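Local coordinates for inositol dehydrogenase (Lactobacillus casei, PDB 4MKX), which probably oxidises scyllo-inositol as an NAD-dependent dehydrogenase of the Gfo/Idh/MocA family, at residues Glu118-Thr123 with Asp330-Thr335; Ser169-Ala174 with Leu193-His198; His198-Ile203 with Thr335-Ala340; Leu341-Ala344 with Ile350-Val353. All coordinates share one frame; numbering follows the deposited sequence.

Contact 1: Glu118-Thr123 with Asp330-Thr335; sequences EAIEHT and DGLQGT
Ile120 meets Leu332 with one branch and Thr335 with the other, so a single side chain from helix 117-128 spans one turn of helix 328-347. The backbones come nearest at Ile120 and Leu332, whose CA atoms are 6.7 Å apart. At Ile120 CB the only close neighbour across the contact is Leu332 CD1, at 4.2 Å. The branches then part. CG2 lies against Leu332, 3.8 Å from its CD1 and 4.0 Å from its CB, and the two side chains cross obliquely. CG1 sits beside the backbone N (chi1 -64°) and continues in an extended course through chi2 of 172°, which carries CD1 off toward the following turn of the partner helix. There Ile120 CD1 meets Thr335 CG2 tip to tip at 3.8 Å. The hydroxyl of Thr335 is engaged elsewhere: OG1 hydrogen-bonds to Gly114 O, a bond consistent with the rotation (OG1 beside the backbone N) that turns CG2 to Ile120. No hydrogen bond links the segments, and all three touching residues are buried, so the evidence points to apolar packing. With an alanine at Ile120 both branch ends would be gone, and Leu332 CD1 and Thr335 CG2 would probably face a gap where their shared partner had been. The contact joins a helix of the NAD-binding Rossmann region to the long C-terminal helix 328-347. Ile120 also rests on Leu94 of helix 93-102 and on Ile113, while Leu332 extends the same helix interface to Ile117 and Gln124.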
loop_
_atom_site.group_PDB
_atom_site.type_symbol
_atom_site.label_atom_id
_atom_site.label_comp_id
_atom_site.label_asym_id
_atom_site.label_seq_id
_atom_site.Cartn_x
_atom_site.Cartn_y
_atom_site.Cartn_z
ATOM N N GLU A 118 45.040 -3.178 -10.425
ATOM C CA GLU A 118 46.238 -3.981 -10.668
ATOM C C GLU A 118 46.376 -5.067 -9.599
ATOM O O GLU A 118 46.600 -6.237 -9.912
ATOM C CB GLU A 118 47.500 -3.100 -10.691
ATOM C CG GLU A 118 48.800 -3.902 -10.829
ATOM C CD GLU A 118 50.046 -3.035 -10.802
ATOM O OE1 GLU A 118 49.915 -1.797 -10.679
ATOM O OE2 GLU A 118 51.157 -3.598 -10.904
ATOM N N ALA A 119 46.242 -4.672 -8.337
ATOM C CA ALA A 119 46.317 -5.621 -7.234
ATOM C C ALA A 119 45.210 -6.673 -7.314
ATOM O O ALA A 119 45.431 -7.839 -6.981
ATOM C CB ALA A 119 46.291 -4.894 -5.898
ATOM N N ILE A 120 44.015 -6.274 -7.744
ATOM C CA ILE A 120 42.928 -7.239 -7.907
ATOM C C ILE A 120 43.251 -8.317 -8.955
ATOM O O ILE A 120 42.976 -9.504 -8.748
ATOM C CB ILE A 120 41.580 -6.550 -8.227
ATOM C CG1 ILE A 120 41.140 -5.670 -7.058
ATOM C CG2 ILE A 120 40.515 -7.591 -8.527
ATOM C CD1 ILE A 120 39.893 -4.800 -7.377
ATOM N N GLU A 121 43.867 -7.921 -10.065
ATOM C CA GLU A 121 44.212 -8.897 -11.093
ATOM C C GLU A 121 45.274 -9.889 -10.603
ATOM O O GLU A 121 45.259 -11.057 -10.992
ATOM C CB GLU A 121 44.637 -8.194 -12.390
ATOM C CG GLU A 121 43.527 -7.301 -12.942
ATOM C CD GLU A 121 43.709 -6.939 -14.403
ATOM O OE1 GLU A 121 44.732 -7.338 -14.997
ATOM O OE2 GLU A 121 42.819 -6.259 -14.957
ATOM N N HIS A 122 46.159 -9.432 -9.724
ATOM C CA HIS A 122 47.156 -10.317 -9.116
ATOM C C HIS A 122 46.439 -11.377 -8.288
ATOM O O HIS A 122 46.782 -12.557 -8.329
ATOM C CB HIS A 122 48.108 -9.517 -8.228
ATOM C CG HIS A 122 49.195 -10.340 -7.604
ATOM N ND1 HIS A 122 49.043 -10.985 -6.394
ATOM C CD2 HIS A 122 50.461 -10.601 -8.013
ATOM C CE1 HIS A 122 50.164 -11.617 -6.090
ATOM N NE2 HIS A 122 51.040 -11.400 -7.056
ATOM N N THR A 123 45.417 -10.954 -7.554
ATOM C CA THR A 123 44.638 -11.892 -6.747
ATOM C C THR A 123 43.816 -12.854 -7.602
ATOM O O THR A 123 43.688 -14.028 -7.264
ATOM C CB THR A 123 43.743 -11.141 -5.749
ATOM O OG1 THR A 123 44.579 -10.387 -4.863
ATOM C CG2 THR A 123 42.890 -12.119 -4.930
ATOM N N ASP A 330 33.188 -10.792 -10.670
ATOM C CA ASP A 330 32.077 -9.973 -10.192
ATOM C C ASP A 330 32.628 -8.923 -9.242
ATOM O O ASP A 330 32.170 -7.781 -9.217
ATOM C CB ASP A 330 31.037 -10.843 -9.487
ATOM C CG ASP A 330 30.323 -11.774 -10.438
ATOM O OD1 ASP A 330 29.962 -11.326 -11.543
ATOM O OD2 ASP A 330 30.119 -12.956 -10.093
ATOM N N GLY A 331 33.631 -9.309 -8.462
ATOM C CA GLY A 331 34.299 -8.374 -7.580
ATOM C C GLY A 331 35.064 -7.283 -8.304
ATOM O O GLY A 331 34.946 -6.104 -7.961
ATOM N N LEU A 332 35.882 -7.678 -9.277
ATOM C CA LEU A 332 36.636 -6.711 -10.073
ATOM C C LEU A 332 35.734 -5.682 -10.738
ATOM O O LEU A 332 35.994 -4.478 -10.648
ATOM C CB LEU A 332 37.454 -7.432 -11.144
ATOM C CG LEU A 332 38.134 -6.526 -12.179
ATOM C CD1 LEU A 332 39.195 -5.663 -11.516
ATOM C CD2 LEU A 332 38.721 -7.365 -13.288
ATOM N N GLN A 333 34.693 -6.153 -11.419
ATOM C CA GLN A 333 33.806 -5.233 -12.134
ATOM C C GLN A 333 33.064 -4.298 -11.194
ATOM O O GLN A 333 32.824 -3.132 -11.535
ATOM C CB GLN A 333 32.815 -5.980 -13.016
ATOM C CG GLN A 333 33.465 -6.768 -14.151
ATOM C CD GLN A 333 34.247 -5.895 -15.120
ATOM O OE1 GLN A 333 34.023 -4.686 -15.218
ATOM N NE2 GLN A 333 35.176 -6.510 -15.839
ATOM N N GLY A 334 32.697 -4.795 -10.018
ATOM C CA GLY A 334 32.047 -3.951 -9.028
ATOM C C GLY A 334 32.952 -2.809 -8.606
ATOM O O GLY A 334 32.536 -1.659 -8.519
ATOM N N THR A 335 34.218 -3.117 -8.360
ATOM C CA THR A 335 35.162 -2.095 -7.939
ATOM C C THR A 335 35.446 -1.127 -9.087
ATOM O O THR A 335 35.523 0.086 -8.889
ATOM C CB THR A 335 36.468 -2.737 -7.461
ATOM O OG1 THR A 335 36.273 -3.214 -6.128
ATOM C CG2 THR A 335 37.582 -1.728 -7.454
#

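Contact 2: Ser169-Ala174 with Leu193-His198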
loop_
_atom_site.group_PDB
_atom_site.type_symbol
_atom_site.label_atom_id
_atom_site.label_comp_id
_atom_site.label_asym_id
_atom_site.label_seq_id
_atom_site.Cartn_x
_atom_site.Cartn_y
_atom_site.Cartn_z
ATOM N N SER A 169 20.419 3.093 -2.623
ATOM C CA SER A 169 20.933 2.628 -1.334
ATOM C C SER A 169 21.180 3.855 -0.472
ATOM O O SER A 169 22.129 4.606 -0.710
ATOM C CB SER A 169 22.244 1.850 -1.506
ATOM O OG SER A 169 22.015 0.642 -2.210
ATOM N N ILE A 170 20.334 4.074 0.530
ATOM C CA ILE A 170 20.459 5.271 1.366
ATOM C C ILE A 170 20.489 4.890 2.855
ATOM O O ILE A 170 19.522 4.350 3.386
ATOM C CB ILE A 170 19.313 6.266 1.117
ATOM C CG1 ILE A 170 19.065 6.461 -0.388
ATOM C CG2 ILE A 170 19.639 7.620 1.756
ATOM C CD1 ILE A 170 17.874 7.393 -0.686
ATOM N N ASP A 171 21.610 5.171 3.513
ATOM C CA ASP A 171 21.772 4.859 4.930
ATOM C C ASP A 171 20.964 5.832 5.761
ATOM O O ASP A 171 20.716 6.961 5.335
ATOM C CB ASP A 171 23.249 4.952 5.344
ATOM C CG ASP A 171 23.971 3.618 5.278
ATOM O OD1 ASP A 171 23.315 2.563 5.159
ATOM O OD2 ASP A 171 25.216 3.629 5.363
ATOM N N PRO A 172 20.548 5.404 6.956
ATOM C CA PRO A 172 19.721 6.251 7.819
ATOM C C PRO A 172 20.464 7.464 8.363
ATOM O O PRO A 172 21.662 7.390 8.647
ATOM C CB PRO A 172 19.348 5.312 8.971
ATOM C CG PRO A 172 20.414 4.281 8.988
ATOM C CD PRO A 172 20.788 4.074 7.553
ATOM N N ALA A 173 19.730 8.565 8.513
ATOM C CA ALA A 173 20.265 9.812 9.046
ATOM C C ALA A 173 20.883 9.598 10.422
ATOM O O ALA A 173 21.793 10.324 10.814
ATOM C CB ALA A 173 19.157 10.852 9.124
ATOM N N ALA A 174 20.383 8.594 11.142
ATOM C CA ALA A 174 20.875 8.250 12.476
ATOM C C ALA A 174 22.374 7.972 12.531
ATOM O O ALA A 174 22.971 7.996 13.609
ATOM C CB ALA A 174 20.100 7.057 13.043
ATOM N N LEU A 193 31.812 3.873 -3.745
ATOM C CA LEU A 193 32.551 2.697 -3.303
ATOM C C LEU A 193 31.868 2.076 -2.092
ATOM O O LEU A 193 31.701 0.855 -2.008
ATOM C CB LEU A 193 33.976 3.093 -2.924
ATOM C CG LEU A 193 34.995 1.962 -2.863
ATOM C CD1 LEU A 193 35.582 1.748 -4.250
ATOM C CD2 LEU A 193 36.073 2.276 -1.825
ATOM N N ASP A 194 31.480 2.923 -1.145
ATOM C CA ASP A 194 30.886 2.445 0.099
ATOM C C ASP A 194 29.461 1.930 -0.080
ATOM O O ASP A 194 29.097 0.869 0.438
ATOM C CB ASP A 194 30.897 3.560 1.152
ATOM C CG ASP A 194 32.288 3.855 1.682
ATOM O OD1 ASP A 194 33.167 2.968 1.583
ATOM O OD2 ASP A 194 32.496 4.972 2.210
ATOM N N MET A 195 28.657 2.686 -0.820
ATOM C CA MET A 195 27.210 2.473 -0.837
ATOM C C MET A 195 26.654 1.788 -2.087
ATOM O O MET A 195 25.593 1.167 -2.028
ATOM C CB MET A 195 26.481 3.815 -0.652
ATOM C CG MET A 195 26.639 4.423 0.723
ATOM S SD MET A 195 25.987 3.339 2.005
ATOM C CE MET A 195 24.224 3.475 1.694
ATOM N N SER A 196 27.343 1.911 -3.217
ATOM C CA SER A 196 26.738 1.501 -4.479
ATOM C C SER A 196 27.255 0.194 -5.062
ATOM O O SER A 196 26.757 -0.243 -6.095
ATOM C CB SER A 196 26.909 2.604 -5.524
ATOM O OG SER A 196 26.370 3.821 -5.045
ATOM N N ILE A 197 28.259 -0.411 -4.430
ATOM C CA ILE A 197 28.807 -1.652 -4.950
ATOM C C ILE A 197 27.748 -2.748 -5.055
ATOM O O ILE A 197 27.715 -3.474 -6.042
ATOM C CB ILE A 197 30.028 -2.144 -4.131
ATOM C CG1 ILE A 197 31.211 -1.213 -4.377
ATOM C CG2 ILE A 197 30.438 -3.544 -4.563
ATOM C CD1 ILE A 197 32.567 -1.830 -4.055
ATOM N N HIS A 198 26.860 -2.853 -4.064
ATOM C CA HIS A 198 25.811 -3.857 -4.139
ATOM C C HIS A 198 24.837 -3.557 -5.269
ATOM O O HIS A 198 24.296 -4.475 -5.892
ATOM C CB HIS A 198 25.032 -3.957 -2.833
ATOM C CG HIS A 198 25.817 -4.511 -1.688
ATOM N ND1 HIS A 198 26.320 -5.794 -1.680
ATOM C CD2 HIS A 198 26.163 -3.961 -0.500
ATOM C CE1 HIS A 198 26.958 -6.006 -0.542
ATOM N NE2 HIS A 198 26.866 -4.912 0.198
#
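Met195 turns its thioether end against Asp171 and the backbone of Ser169. Its methyl carbon CE is 3.4 Å from Ser169 O and 3.6 Å from Asp171 CG, while SD approaches Asp171 OD2 at 3.5 Å. CE is also close to both carboxylate oxygens, so the methyl and sulfur together lie across the end of the aspartate. Bends at chi2 (-60°) and chi3 (-71°) curl the chain and bring CE back to the strand. Farther along, Ser169 CB packs on the carbonyl oxygen of Met195, at 3.5 Å.

In the next shell, strand 162-172 is held by backbone hydrogen bonds between Ser169 and both Val250 and Gly252, and between Asp171 and both Gly252 and Ala255, and Met195 leans on Ala251 of the same sheet. The Ser169 hydroxyl is hydrogen-bonded to Asp199 OD2 and Arg141 NH2. The contact thus joins the sheet of the C-terminal domain to the end of helix 191-195.

None of the pairs across it is a hydrogen bond or salt bridge. Three oxygens gather around a methyl bound to sulfur, whose hydrogens are slightly positive, which would probably make the approach mildly favourable.

Contact 3: His198-Ile203 with Thr335-Ala340; sequences HDIDVI and TKAALA
Ile200 overlaps Ala337 with both of its branches: CG2 and CD1 each lie 3.8 Å from Ala337 CB, so the alanine methyl is straddled by the isoleucine fork. CD1 goes on past it to the next residue, reaching Ala338 N at 3.6 Å and Ala338 CB at 4.1 Å. CG1 stands beside the backbone N (chi1 -71°), and the nearly extended chi2 of 159° sets CD1 over the backbone between the two alanines. The nearest CA pair is that of Ile200 and Ala337, 7.2 Å apart, and the alanine's lack of a longer side chain lets Ile200 CD1 reach the backbone N of Ala338. Both helices lie against the mixed sheet of the C-terminal domain, as alpha/beta layers do. Ile211, on strand 211-219, touches both Ile200 and Ala337 and so bridges the helices from the sheet side; Ile203, one turn further along helix 197-207, packs on Ala247 and Leu249 of strand 246-252. The touching residues are all buried, and no hydrogen bond runs between the segments. Charged neighbours on helix 197-207 are paired away from this interface: Asp199 OD1 with Arg141 and Ser167, Asp201 OD1 with Arg142. Ile200 CD1 also has Leu341 CD1 for a neighbour.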
loop_
_atom_site.group_PDB
_atom_site.type_symbol
_atom_site.label_atom_id
_atom_site.label_comp_id
_atom_site.label_asym_id
_atom_site.label_seq_id
_atom_site.Cartn_x
_atom_site.Cartn_y
_atom_site.Cartn_z
ATOM N N HIS A 198 26.860 -2.853 -4.064
ATOM C CA HIS A 198 25.811 -3.857 -4.139
ATOM C C HIS A 198 24.837 -3.557 -5.269
ATOM O O HIS A 198 24.296 -4.475 -5.892
ATOM C CB HIS A 198 25.032 -3.957 -2.833
ATOM C CG HIS A 198 25.817 -4.511 -1.688
ATOM N ND1 HIS A 198 26.320 -5.794 -1.680
ATOM C CD2 HIS A 198 26.163 -3.961 -0.500
ATOM C CE1 HIS A 198 26.958 -6.006 -0.542
ATOM N NE2 HIS A 198 26.866 -4.912 0.198
ATOM N N ASP A 199 24.601 -2.275 -5.530
ATOM C CA ASP A 199 23.718 -1.886 -6.621
ATOM C C ASP A 199 24.332 -2.208 -7.980
ATOM O O ASP A 199 23.647 -2.693 -8.879
ATOM C CB ASP A 199 23.387 -0.397 -6.523
ATOM C CG ASP A 199 22.568 -0.065 -5.295
ATOM O OD1 ASP A 199 21.501 -0.685 -5.102
ATOM O OD2 ASP A 199 22.993 0.812 -4.517
ATOM N N ILE A 200 25.629 -1.949 -8.118
ATOM C CA ILE A 200 26.342 -2.324 -9.332
ATOM C C ILE A 200 26.231 -3.826 -9.561
ATOM O O ILE A 200 25.891 -4.275 -10.656
ATOM C CB ILE A 200 27.805 -1.862 -9.276
ATOM C CG1 ILE A 200 27.866 -0.333 -9.401
ATOM C CG2 ILE A 200 28.619 -2.494 -10.402
ATOM C CD1 ILE A 200 29.150 0.256 -8.878
ATOM N N ASP A 201 26.469 -4.616 -8.518
ATOM C CA ASP A 201 26.335 -6.050 -8.668
ATOM C C ASP A 201 24.922 -6.497 -9.046
ATOM O O ASP A 201 24.736 -7.389 -9.880
ATOM C CB ASP A 201 26.785 -6.749 -7.393
ATOM C CG ASP A 201 26.800 -8.243 -7.549
ATOM O OD1 ASP A 201 27.670 -8.749 -8.306
ATOM O OD2 ASP A 201 25.931 -8.910 -6.940
ATOM N N VAL A 202 23.913 -5.873 -8.440
ATOM C CA VAL A 202 22.535 -6.179 -8.782
ATOM C C VAL A 202 22.244 -5.921 -10.264
ATOM O O VAL A 202 21.593 -6.728 -10.918
ATOM C CB VAL A 202 21.542 -5.378 -7.879
ATOM C CG1 VAL A 202 20.246 -5.092 -8.594
ATOM C CG2 VAL A 202 21.298 -6.124 -6.579
ATOM N N ILE A 203 22.751 -4.815 -10.783
ATOM C CA ILE A 203 22.560 -4.477 -12.186
ATOM C C ILE A 203 23.182 -5.547 -13.096
ATOM O O ILE A 203 22.518 -6.076 -14.009
ATOM C CB ILE A 203 23.107 -3.077 -12.463
ATOM C CG1 ILE A 203 22.164 -2.048 -11.836
ATOM C CG2 ILE A 203 23.219 -2.814 -13.962
ATOM C CD1 ILE A 203 22.806 -0.710 -11.566
ATOM N N THR A 335 34.218 -3.117 -8.360
ATOM C CA THR A 335 35.162 -2.095 -7.939
ATOM C C THR A 335 35.446 -1.127 -9.087
ATOM O O THR A 335 35.523 0.086 -8.889
ATOM C CB THR A 335 36.468 -2.737 -7.461
ATOM O OG1 THR A 335 36.273 -3.214 -6.128
ATOM C CG2 THR A 335 37.582 -1.728 -7.454
ATOM N N LYS A 336 35.566 -1.670 -10.291
ATOM C CA LYS A 336 35.876 -0.847 -11.454
ATOM C C LYS A 336 34.786 0.188 -11.709
ATOM O O LYS A 336 35.089 1.365 -11.903
ATOM C CB LYS A 336 36.053 -1.719 -12.690
ATOM C CG LYS A 336 36.463 -0.944 -13.927
ATOM C CD LYS A 336 36.493 -1.841 -15.156
ATOM C CE LYS A 336 37.603 -2.850 -15.041
ATOM N NZ LYS A 336 38.862 -2.167 -14.640
ATOM N N ALA A 337 33.533 -0.255 -11.701
ATOM C CA ALA A 337 32.406 0.655 -11.954
ATOM C C ALA A 337 32.317 1.701 -10.858
ATOM O O ALA A 337 32.038 2.871 -11.134
ATOM C CB ALA A 337 31.094 -0.110 -12.088
ATOM N N ALA A 338 32.553 1.294 -9.618
ATOM C CA ALA A 338 32.523 2.243 -8.510
ATOM C C ALA A 338 33.620 3.302 -8.640
ATOM O O ALA A 338 33.388 4.483 -8.382
ATOM C CB ALA A 338 32.613 1.509 -7.167
ATOM N N LEU A 339 34.820 2.883 -9.034
ATOM C CA LEU A 339 35.892 3.835 -9.307
ATOM C C LEU A 339 35.523 4.794 -10.436
ATOM O O LEU A 339 35.839 5.976 -10.380
ATOM C CB LEU A 339 37.176 3.090 -9.671
ATOM C CG LEU A 339 37.793 2.300 -8.522
ATOM C CD1 LEU A 339 38.983 1.517 -9.027
ATOM C CD2 LEU A 339 38.204 3.241 -7.397
ATOM N N ALA A 340 34.869 4.268 -11.465
ATOM C CA ALA A 340 34.436 5.081 -12.592
ATOM C C ALA A 340 33.416 6.119 -12.154
ATOM O O ALA A 340 33.452 7.255 -12.628
ATOM C CB ALA A 340 33.867 4.207 -13.690
#

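Contact 4: Leu341-Ala344 with Ile350-Val353; sequences LQEA and IVQV
Val351 packs against Ala344 and Glu343, and makes all the close contacts between segments 350-353 and 341-344. Before it, Ile350 directs its side chain away from the helix, onto Lys213 and onto Trp215 of the second subunit. At Val351 the chain turns its side chain inward. CG2 comes over the backbone of the helix, 3.5 Å from Ala344 CA and 3.6 Å from Ala344 N, with Ala344 CB at 3.7 Å. The other methyl, CG1, is anti to the backbone N (chi1 172°) and points to Glu343, whose OE1 is 3.9 Å away. The glutamate chain is extended (chi1 -171°, chi2 -174°) and meets the valine at about a right angle, so its carboxylate end flanks the CG1 methyl as a van der Waals neighbour; OE2 has a long, weak ion pair with Lys347. Cutting Val351 back to an alanine would remove both methyls, and is likely to open a gap over Ala344 and take away the methyl that Glu343 OE1 lies against. The side chain of Gln352 touches Asp212. Val353 rests on Lys336 and Ala340, earlier in the same helix, and on Ile211 of strand 211-219. After a short turn out of helix 328-347 the chain thus doubles back along it as strand 351-352. That strand lies antiparallel to strand 211-219, hydrogen-bonded through Val351 to Val214 and Val353 to Asp212, at the border of the mixed sheet within this chain, with the helix across one face.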
loop_
_atom_site.group_PDB
_atom_site.type_symbol
_atom_site.label_atom_id
_atom_site.label_comp_id
_atom_site.label_asym_id
_atom_site.label_seq_id
_atom_site.Cartn_x
_atom_site.Cartn_y
_atom_site.Cartn_z
ATOM N N LEU A 341 32.508 5.728 -11.262
ATOM C CA LEU A 341 31.519 6.667 -10.731
ATOM C C LEU A 341 32.205 7.756 -9.920
ATOM O O LEU A 341 31.845 8.921 -10.011
ATOM C CB LEU A 341 30.493 5.936 -9.855
ATOM C CG LEU A 341 29.510 5.028 -10.582
ATOM C CD1 LEU A 341 28.785 4.137 -9.572
ATOM C CD2 LEU A 341 28.499 5.852 -11.358
ATOM N N GLN A 342 33.211 7.383 -9.138
ATOM C CA GLN A 342 33.945 8.356 -8.347
ATOM C C GLN A 342 34.706 9.330 -9.242
ATOM O O GLN A 342 34.784 10.530 -8.953
ATOM C CB GLN A 342 34.942 7.649 -7.437
ATOM C CG GLN A 342 35.098 8.323 -6.108
ATOM C CD GLN A 342 33.810 8.292 -5.313
ATOM O OE1 GLN A 342 33.255 7.221 -5.042
ATOM N NE2 GLN A 342 33.317 9.469 -4.943
ATOM N N GLU A 343 35.277 8.808 -10.322
ATOM C CA GLU A 343 36.055 9.645 -11.229
ATOM C C GLU A 343 35.135 10.604 -11.974
ATOM O O GLU A 343 35.465 11.775 -12.153
ATOM C CB GLU A 343 36.835 8.792 -12.226
ATOM C CG GLU A 343 37.832 9.606 -13.045
ATOM C CD GLU A 343 38.509 8.791 -14.121
ATOM O OE1 GLU A 343 38.461 7.540 -14.044
ATOM O OE2 GLU A 343 39.084 9.406 -15.048
ATOM N N ALA A 344 33.983 10.100 -12.404
ATOM C CA ALA A 344 32.990 10.931 -13.076
ATOM C C ALA A 344 32.524 12.058 -12.169
ATOM O O ALA A 344 32.309 13.179 -12.620
ATOM C CB ALA A 344 31.815 10.087 -13.538
ATOM N N ILE A 350 31.449 12.612 -18.229
ATOM C CA ILE A 350 31.179 11.217 -18.547
ATOM C C ILE A 350 32.491 10.431 -18.553
ATOM O O ILE A 350 33.486 10.870 -19.136
ATOM C CB ILE A 350 30.464 11.097 -19.905
ATOM C CG1 ILE A 350 29.063 11.717 -19.823
ATOM C CG2 ILE A 350 30.334 9.655 -20.326
ATOM C CD1 ILE A 350 28.494 12.060 -21.179
ATOM N N VAL A 351 32.500 9.289 -17.877
ATOM C CA VAL A 351 33.690 8.437 -17.824
ATOM C C VAL A 351 33.357 7.063 -18.402
ATOM O O VAL A 351 32.291 6.515 -18.120
ATOM C CB VAL A 351 34.187 8.313 -16.385
ATOM C CG1 VAL A 351 35.299 7.270 -16.277
ATOM C CG2 VAL A 351 34.678 9.653 -15.895
ATOM N N GLN A 352 34.256 6.506 -19.220
ATOM C CA GLN A 352 34.076 5.152 -19.737
ATOM C C GLN A 352 34.696 4.188 -18.742
ATOM O O GLN A 352 35.838 4.378 -18.328
ATOM C CB GLN A 352 34.731 4.982 -21.115
ATOM C CG GLN A 352 34.112 5.853 -22.212
ATOM C CD GLN A 352 33.737 5.062 -23.460
ATOM O OE1 GLN A 352 33.238 3.939 -23.374
ATOM N NE2 GLN A 352 33.980 5.649 -24.628
ATOM N N VAL A 353 33.938 3.172 -18.346
ATOM C CA VAL A 353 34.355 2.270 -17.279
ATOM C C VAL A 353 35.612 1.474 -17.656
ATOM O O VAL A 353 36.509 1.296 -16.837
ATOM C CB VAL A 353 33.230 1.305 -16.893
ATOM C CG1 VAL A 353 33.710 0.323 -15.842
ATOM C CG2 VAL A 353 32.033 2.078 -16.361
#

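Helix 328-347 carries contacts 1, 3 and 4 in succession along its length, their centres about 12 Å (1 to 3) and about 11 Å (3 to 4) apart. Contacts 1 and 3 share Thr335 but use different faces: the threonine side chain serves the Rossmann helix, and the alanines that follow serve helix 197-207. Contacts 3 and 4 touch where Ala340 CB meets Val353 CG2 at 3.9 Å. Contact 2, its centre about 21 Å from that of contact 1, continues into contact 3 through the shared His198 and through packing of Leu193 CA on Ala338 CB, 4.0 Å apart. The structure is the apo enzyme, so no bound cofactor or substrate fixes a site beside these contacts.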